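Local coordinates for transcriptional regulatory protein RcsB (Escherichia coli, PDB 5I4C), which acts as the DNA-binding response regulator of the Rcs phosphorelay, controlling genes for colanic acid capsule synthesis, biofilm formation and cell division, at residues A[2-7]-A[118-123]; A[40-45]-A[62-67]; A[54-59]-A[107-112]. One frame throughout, in Å; residues are numbered along the deposited sequence.

Interaction 1 (A[2-7]-A[118-123]); sequences NNMNVI and KALAAL
Met-4 and Val-6 of strand 4-7 meet Leu-120 and Leu-123 of helix 118-123 within the alternating beta/alpha receiver fold of the response regulators, which is the domain this chain represents. Here the last helix lies over one face of the parallel sheet, the two axes approaching to 11.2 Å. The tight part belongs to Met-4. Its chain leaves the strand extended, with CG anti to the backbone N (chi1 -174°), and bends only at chi3 (-77°). The extended part brings SD to 3.8 Å from CD2 of Leu-120, and the bend then carries CE up to the helix backbone. An unbranched, flexible methionine suits a gap this wide, whereas the short Val-6, one strand repeat on, just reaches Leu-120: its CG1 stands 4.4 Å from CD1. Leu-120 itself is buried, and it also leans on Val-29 and Ile-84 of other strands, so a branched apolar side chain fits between them. The looser side is at Leu-123, which is partly exposed; its CB lies 4.4 Å from CE of Met-4. Asn-3, just before the strand, and Asn-5, within it, take no part in the contact; their ND2 atoms bond to Asn-30 OD1 and to the carbonyl O of Asp-49. At the tight end, the terminal methyl CE of Met-4 rests 3.7 Å from the carbonyl O of Leu-120.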
# COMPACT_ATOMS: atom_id res chain seq x y z
N ASN A 2 8.22 -3.07 -27.87
CA ASN A 2 8.04 -4.09 -26.81
C ASN A 2 8.35 -3.54 -25.38
O ASN A 2 7.53 -3.65 -24.48
CB ASN A 2 8.93 -5.28 -27.12
CG ASN A 2 8.60 -6.51 -26.32
OD1 ASN A 2 7.65 -6.54 -25.54
ND2 ASN A 2 9.37 -7.54 -26.53
N ASN A 3 9.54 -2.97 -25.19
CA ASN A 3 9.90 -2.36 -23.92
C ASN A 3 9.06 -1.13 -23.56
O ASN A 3 8.88 -0.23 -24.37
CB ASN A 3 11.37 -1.98 -23.91
CG ASN A 3 11.96 -2.16 -22.56
OD1 ASN A 3 12.53 -3.21 -22.26
ND2 ASN A 3 11.74 -1.19 -21.70
N MET A 4 8.57 -1.09 -22.33
CA MET A 4 7.80 0.04 -21.88
C MET A 4 8.41 0.65 -20.61
O MET A 4 8.56 -0.02 -19.59
CB MET A 4 6.38 -0.41 -21.67
CG MET A 4 5.40 0.69 -21.32
SD MET A 4 3.76 -0.04 -21.10
CE MET A 4 3.21 -0.32 -22.78
N ASN A 5 8.72 1.96 -20.67
CA ASN A 5 9.27 2.67 -19.53
C ASN A 5 8.14 3.37 -18.87
O ASN A 5 7.37 4.10 -19.57
CB ASN A 5 10.30 3.67 -19.94
CG ASN A 5 11.56 3.03 -20.44
OD1 ASN A 5 11.88 1.88 -20.08
ND2 ASN A 5 12.27 3.74 -21.30
N VAL A 6 8.01 3.16 -17.57
CA VAL A 6 6.89 3.72 -16.78
C VAL A 6 7.41 4.51 -15.60
O VAL A 6 8.46 4.23 -15.05
CB VAL A 6 5.84 2.62 -16.38
CG1 VAL A 6 5.49 1.66 -17.54
CG2 VAL A 6 6.29 1.78 -15.20
N ILE A 7 6.66 5.55 -15.23
CA ILE A 7 6.89 6.32 -14.00
C ILE A 7 5.72 6.01 -13.10
O ILE A 7 4.58 5.89 -13.60
CB ILE A 7 6.92 7.83 -14.30
CG1 ILE A 7 8.12 8.17 -15.16
CG2 ILE A 7 6.90 8.65 -13.05
CD1 ILE A 7 8.18 9.63 -15.50
N LYS A 118 -2.14 -6.04 -16.59
CA LYS A 118 -3.15 -6.23 -17.59
C LYS A 118 -3.41 -4.88 -18.27
O LYS A 118 -3.59 -4.84 -19.49
CB LYS A 118 -4.48 -6.75 -16.98
CG LYS A 118 -4.44 -8.05 -16.17
CD LYS A 118 -5.81 -8.19 -15.53
CE LYS A 118 -6.03 -9.48 -14.77
NZ LYS A 118 -7.43 -9.95 -14.98
N ALA A 119 -3.43 -3.79 -17.49
CA ALA A 119 -3.63 -2.47 -18.10
C ALA A 119 -2.49 -2.09 -19.07
O ALA A 119 -2.70 -1.55 -20.18
CB ALA A 119 -3.80 -1.43 -17.00
N LEU A 120 -1.27 -2.40 -18.65
CA LEU A 120 -0.11 -2.12 -19.47
C LEU A 120 -0.08 -2.99 -20.76
O LEU A 120 0.32 -2.49 -21.80
CB LEU A 120 1.19 -2.33 -18.68
CG LEU A 120 1.40 -1.32 -17.54
CD1 LEU A 120 2.72 -1.66 -16.88
CD2 LEU A 120 1.43 0.09 -18.06
N ALA A 121 -0.46 -4.26 -20.68
CA ALA A 121 -0.65 -5.10 -21.92
C ALA A 121 -1.67 -4.51 -22.87
O ALA A 121 -1.47 -4.49 -24.08
CB ALA A 121 -1.07 -6.51 -21.56
N ALA A 122 -2.78 -4.01 -22.31
CA ALA A 122 -3.81 -3.35 -23.12
C ALA A 122 -3.23 -2.15 -23.83
O ALA A 122 -3.44 -1.94 -25.07
CB ALA A 122 -5.00 -2.94 -22.27
N LEU A 123 -2.58 -1.29 -23.04
CA LEU A 123 -1.90 -0.12 -23.61
C LEU A 123 -0.95 -0.46 -24.74
O LEU A 123 -0.88 0.26 -25.78
CB LEU A 123 -1.10 0.64 -22.56
CG LEU A 123 -1.90 1.81 -21.99
CD1 LEU A 123 -3.25 1.41 -21.39
CD2 LEU A 123 -1.05 2.62 -21.00

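Interaction 2 (A[40-45]-A[62-67]); sequences ALINNL and DKYGDG
Helix 40-44 and the irregular segment 62-67 come nearest at Ile-42 and Tyr-64, whose CA atoms are 7.9 Å apart, so that only side chains bridge the gap. Ile-42 lays its CG2 methyl over one face of the Tyr-64 ring in a CH-pi contact, 3.7 Å from the ring centroid and 18° off the normal. The methyl is shifted toward the rim, closest to CE2 at 3.5 Å. The beta branch of isoleucine is useful here: with CG1 anti to the carbonyl carbon (chi1 -68°), CG2 projects onto the ring while CG1 lies over its CD2 side. Against the opposite face rests Lys-63 CB, 3.7 Å above the plane, and the ring is thus sandwiched between aliphatic groups. In this receiver domain the contact joins the short helix after the second strand to the loop that runs from the third strand into helix 67-77, and Tyr-73 of that helix also meets the tyrosine ring, while Ile-42 touches Tyr-73 and Ile-74. At the rim, Asn-43 brings OD1 near the ring plane, its amide turned 88° to the ring; the 3.8 Å from OD1 to Tyr-64 OH is too long for a hydrogen bond, and both groups suit this more open border. Gly-65 follows with positive phi, where a CB would collide with the carbonyl O of Tyr-64, and its own carbonyl O bonds to Ser-38 OG. Within the helix, the carbonyl O of Ala-40 is gripped from opposite faces of its plane by Asn-44 N and by Asn-44 ND2, the latter at 2.8 Å.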
# COMPACT_ATOMS: atom_id res chain seq x y z
N ALA A 40 7.93 17.40 -8.14
CA ALA A 40 9.03 16.51 -8.44
C ALA A 40 8.76 15.74 -9.72
O ALA A 40 9.61 15.65 -10.58
CB ALA A 40 9.27 15.56 -7.24
N LEU A 41 7.57 15.19 -9.87
CA LEU A 41 7.18 14.55 -11.10
C LEU A 41 7.38 15.39 -12.38
O LEU A 41 8.05 14.96 -13.35
CB LEU A 41 5.68 14.22 -11.03
CG LEU A 41 5.06 13.61 -12.30
CD1 LEU A 41 5.76 12.35 -12.74
CD2 LEU A 41 3.62 13.23 -12.05
N ILE A 42 6.78 16.56 -12.38
CA ILE A 42 6.76 17.43 -13.53
C ILE A 42 8.16 17.95 -13.80
O ILE A 42 8.56 18.03 -14.94
CB ILE A 42 5.78 18.61 -13.34
CG1 ILE A 42 4.30 18.16 -13.31
CG2 ILE A 42 6.01 19.75 -14.38
CD1 ILE A 42 3.94 17.23 -14.42
N ASN A 43 8.90 18.26 -12.74
CA ASN A 43 10.28 18.71 -12.89
C ASN A 43 11.20 17.72 -13.52
O ASN A 43 12.06 18.12 -14.28
CB ASN A 43 10.92 19.11 -11.57
CG ASN A 43 10.53 20.46 -11.13
OD1 ASN A 43 10.02 21.25 -11.89
ND2 ASN A 43 10.72 20.72 -9.86
N ASN A 44 10.99 16.45 -13.25
CA ASN A 44 11.90 15.43 -13.76
C ASN A 44 11.37 14.66 -14.96
O ASN A 44 12.14 14.06 -15.65
CB ASN A 44 12.20 14.50 -12.65
CG ASN A 44 13.04 15.15 -11.64
OD1 ASN A 44 14.21 15.43 -11.89
ND2 ASN A 44 12.43 15.57 -10.53
N LEU A 45 10.09 14.76 -15.25
CA LEU A 45 9.51 14.15 -16.45
C LEU A 45 10.33 14.31 -17.75
O LEU A 45 10.59 13.33 -18.40
CB LEU A 45 8.05 14.58 -16.68
CG LEU A 45 7.02 13.48 -16.39
CD1 LEU A 45 5.60 14.01 -16.31
CD2 LEU A 45 7.08 12.41 -17.43
N ASP A 62 1.82 21.90 -4.97
CA ASP A 62 1.35 23.30 -4.94
C ASP A 62 1.43 23.93 -6.33
O ASP A 62 0.48 24.48 -6.80
CB ASP A 62 2.21 24.12 -3.94
CG ASP A 62 2.09 23.66 -2.50
OD1 ASP A 62 1.12 22.96 -2.22
OD2 ASP A 62 2.94 24.02 -1.62
N LYS A 63 2.55 23.75 -7.01
CA LYS A 63 2.80 24.36 -8.30
C LYS A 63 1.88 23.93 -9.41
O LYS A 63 1.37 24.75 -10.14
CB LYS A 63 4.21 24.08 -8.78
CG LYS A 63 5.34 24.79 -8.06
CD LYS A 63 6.54 25.01 -8.99
CE LYS A 63 6.16 25.97 -10.09
NZ LYS A 63 7.38 26.40 -10.83
N TYR A 64 1.74 22.64 -9.61
CA TYR A 64 1.01 22.12 -10.74
C TYR A 64 -0.32 21.42 -10.39
O TYR A 64 -1.12 21.14 -11.27
CB TYR A 64 1.91 21.18 -11.53
CG TYR A 64 3.28 21.77 -11.87
CD1 TYR A 64 3.41 22.79 -12.82
CD2 TYR A 64 4.43 21.30 -11.26
CE1 TYR A 64 4.65 23.35 -13.12
CE2 TYR A 64 5.68 21.84 -11.55
CZ TYR A 64 5.77 22.88 -12.49
OH TYR A 64 6.99 23.37 -12.77
N GLY A 65 -0.53 21.12 -9.10
CA GLY A 65 -1.77 20.59 -8.63
C GLY A 65 -1.91 19.09 -8.56
O GLY A 65 -0.92 18.36 -8.70
N ASP A 66 -3.15 18.65 -8.43
CA ASP A 66 -3.52 17.22 -8.42
C ASP A 66 -4.82 17.14 -9.21
O ASP A 66 -5.23 18.16 -9.80
CB ASP A 66 -3.56 16.68 -6.97
CG ASP A 66 -4.69 17.27 -6.11
OD1 ASP A 66 -5.53 18.01 -6.61
OD2 ASP A 66 -4.73 16.97 -4.88
N GLY A 67 -5.41 15.95 -9.27
CA GLY A 67 -6.61 15.67 -9.96
C GLY A 67 -6.64 16.11 -11.42
O GLY A 67 -5.71 15.91 -12.16

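Interaction 3 (A[54-59]-A[107-112]); sequences ITDLSM and VLKQGA
The carboxylate of Asp-56 is approached on both faces, Lys-109 NZ standing above OD1 on one and the backbone N of Ser-58 above OD2 on the other. Neither donor comes in at an edge: NZ lies 73° out of the carboxylate plane, the Ser-58 nitrogen 59°. The lysine bond is a salt bridge of 2.9 Å from NZ to OD1. The second bond, 2.9 Å from Ser-58 N to Asp-56 OD2, closes an Asx turn, and together the two fix the rotation of the group. Lysine suits its place because its chain can span the gap between strand ends: it runs extended from the backbone, CG anti to N, then bends at chi3 (-72°) to bring the ammonium over the acid. Thr-55 OG1 adds a bond of 2.9 Å to the carbonyl O of Asp-56, steadying the backbone just beneath. The stronger partner of NZ is Asp-10, to which it also makes a salt bridge; that carboxylate lies close to Asp-56 OD1, so the ammonium bridges the two acids. This cluster of aspartates and lysine at the C-terminal ends of the strands is the acidic pocket of CheY-like receiver domains, and Asp-56, unmodified here, is the predicted phosphorylation site.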
# COMPACT_ATOMS: atom_id res chain seq x y z
N ILE A 54 1.86 6.28 -14.44
CA ILE A 54 0.91 5.62 -13.57
C ILE A 54 0.79 6.47 -12.29
O ILE A 54 1.72 6.52 -11.49
CB ILE A 54 1.34 4.20 -13.25
CG1 ILE A 54 1.57 3.44 -14.55
CG2 ILE A 54 0.30 3.50 -12.39
CD1 ILE A 54 2.31 2.13 -14.38
N THR A 55 -0.35 7.10 -12.11
CA THR A 55 -0.42 8.13 -11.13
C THR A 55 -1.72 8.16 -10.31
O THR A 55 -2.83 7.95 -10.82
CB THR A 55 -0.18 9.55 -11.76
OG1 THR A 55 -0.04 10.53 -10.70
CG2 THR A 55 -1.40 10.02 -12.64
N ASP A 56 -1.56 8.39 -9.02
CA ASP A 56 -2.66 8.77 -8.13
C ASP A 56 -3.11 10.23 -8.46
O ASP A 56 -2.32 11.01 -8.99
CB ASP A 56 -2.16 8.74 -6.69
CG ASP A 56 -3.29 8.83 -5.70
OD1 ASP A 56 -4.15 7.94 -5.65
OD2 ASP A 56 -3.31 9.80 -4.98
N LEU A 57 -4.35 10.56 -8.19
CA LEU A 57 -4.84 11.92 -8.40
C LEU A 57 -4.86 12.82 -7.16
O LEU A 57 -5.30 13.96 -7.28
CB LEU A 57 -6.23 11.84 -8.97
CG LEU A 57 -6.36 11.25 -10.39
CD1 LEU A 57 -7.82 11.27 -10.78
CD2 LEU A 57 -5.53 12.02 -11.40
N SER A 58 -4.37 12.34 -6.02
CA SER A 58 -4.42 13.08 -4.77
C SER A 58 -3.09 13.40 -4.06
O SER A 58 -3.06 13.59 -2.84
CB SER A 58 -5.29 12.28 -3.76
OG SER A 58 -6.63 12.61 -4.06
N MET A 59 -2.02 13.56 -4.79
CA MET A 59 -0.70 13.78 -4.19
C MET A 59 -0.47 15.21 -3.91
O MET A 59 -1.04 16.06 -4.59
CB MET A 59 0.35 13.42 -5.19
CG MET A 59 0.41 11.95 -5.54
SD MET A 59 1.81 11.69 -6.65
CE MET A 59 1.37 12.85 -7.98
N VAL A 107 -7.16 2.22 -13.04
CA VAL A 107 -6.97 0.97 -12.25
C VAL A 107 -7.31 1.26 -10.82
O VAL A 107 -6.83 2.26 -10.29
CB VAL A 107 -5.49 0.55 -12.33
CG1 VAL A 107 -5.11 -0.55 -11.31
CG2 VAL A 107 -5.22 0.08 -13.76
N LEU A 108 -8.03 0.37 -10.17
CA LEU A 108 -8.26 0.53 -8.75
C LEU A 108 -6.95 0.31 -8.04
O LEU A 108 -6.32 -0.73 -8.19
CB LEU A 108 -9.30 -0.42 -8.21
CG LEU A 108 -10.65 -0.33 -8.87
CD1 LEU A 108 -11.61 -1.40 -8.31
CD2 LEU A 108 -11.16 1.07 -8.62
N LYS A 109 -6.55 1.32 -7.27
CA LYS A 109 -5.24 1.32 -6.65
C LYS A 109 -5.02 0.05 -5.85
O LYS A 109 -3.95 -0.57 -5.88
CB LYS A 109 -5.13 2.55 -5.73
CG LYS A 109 -3.74 2.74 -5.17
CD LYS A 109 -3.66 3.72 -4.01
CE LYS A 109 -3.85 5.08 -4.51
NZ LYS A 109 -3.29 6.06 -3.58
N GLN A 110 -5.99 -0.35 -5.07
CA GLN A 110 -5.74 -1.53 -4.21
C GLN A 110 -5.51 -2.84 -4.98
O GLN A 110 -5.01 -3.77 -4.43
CB GLN A 110 -6.83 -1.68 -3.17
CG GLN A 110 -6.91 -0.47 -2.23
CD GLN A 110 -5.64 -0.28 -1.42
OE1 GLN A 110 -5.08 -1.25 -0.92
NE2 GLN A 110 -5.17 1.01 -1.30
N GLY A 111 -5.94 -2.89 -6.23
CA GLY A 111 -5.73 -4.04 -7.09
C GLY A 111 -4.59 -3.83 -8.07
O GLY A 111 -4.38 -4.64 -8.92
N ALA A 112 -3.83 -2.75 -7.93
CA ALA A 112 -2.77 -2.48 -8.90
C ALA A 112 -1.75 -3.59 -9.18
O ALA A 112 -1.39 -3.79 -10.34
CB ALA A 112 -2.07 -1.15 -8.54

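In the fold
From the N terminus, strand 4-9 comes first and waits for nearly the whole chain: interaction 1 closes over it only when helix 112-124 arrives, so both other contacts fall within its span. Those two cross, since the segments run 40-45, 54-59, 62-67, 107-112. Interaction 2 closes a short loop that goes out through strand 52-56, while interaction 3 joins the end of that strand to the end of the edge strand 105-108. Ile-7 connects all three, packing on Leu-41 and Leu-45 across the sheet from the last helix and pairing through its carbonyl with Ile-54 N. Gly-67 N, probably hydrogen-bonded to Leu-57 O, couples interactions 2 and 3.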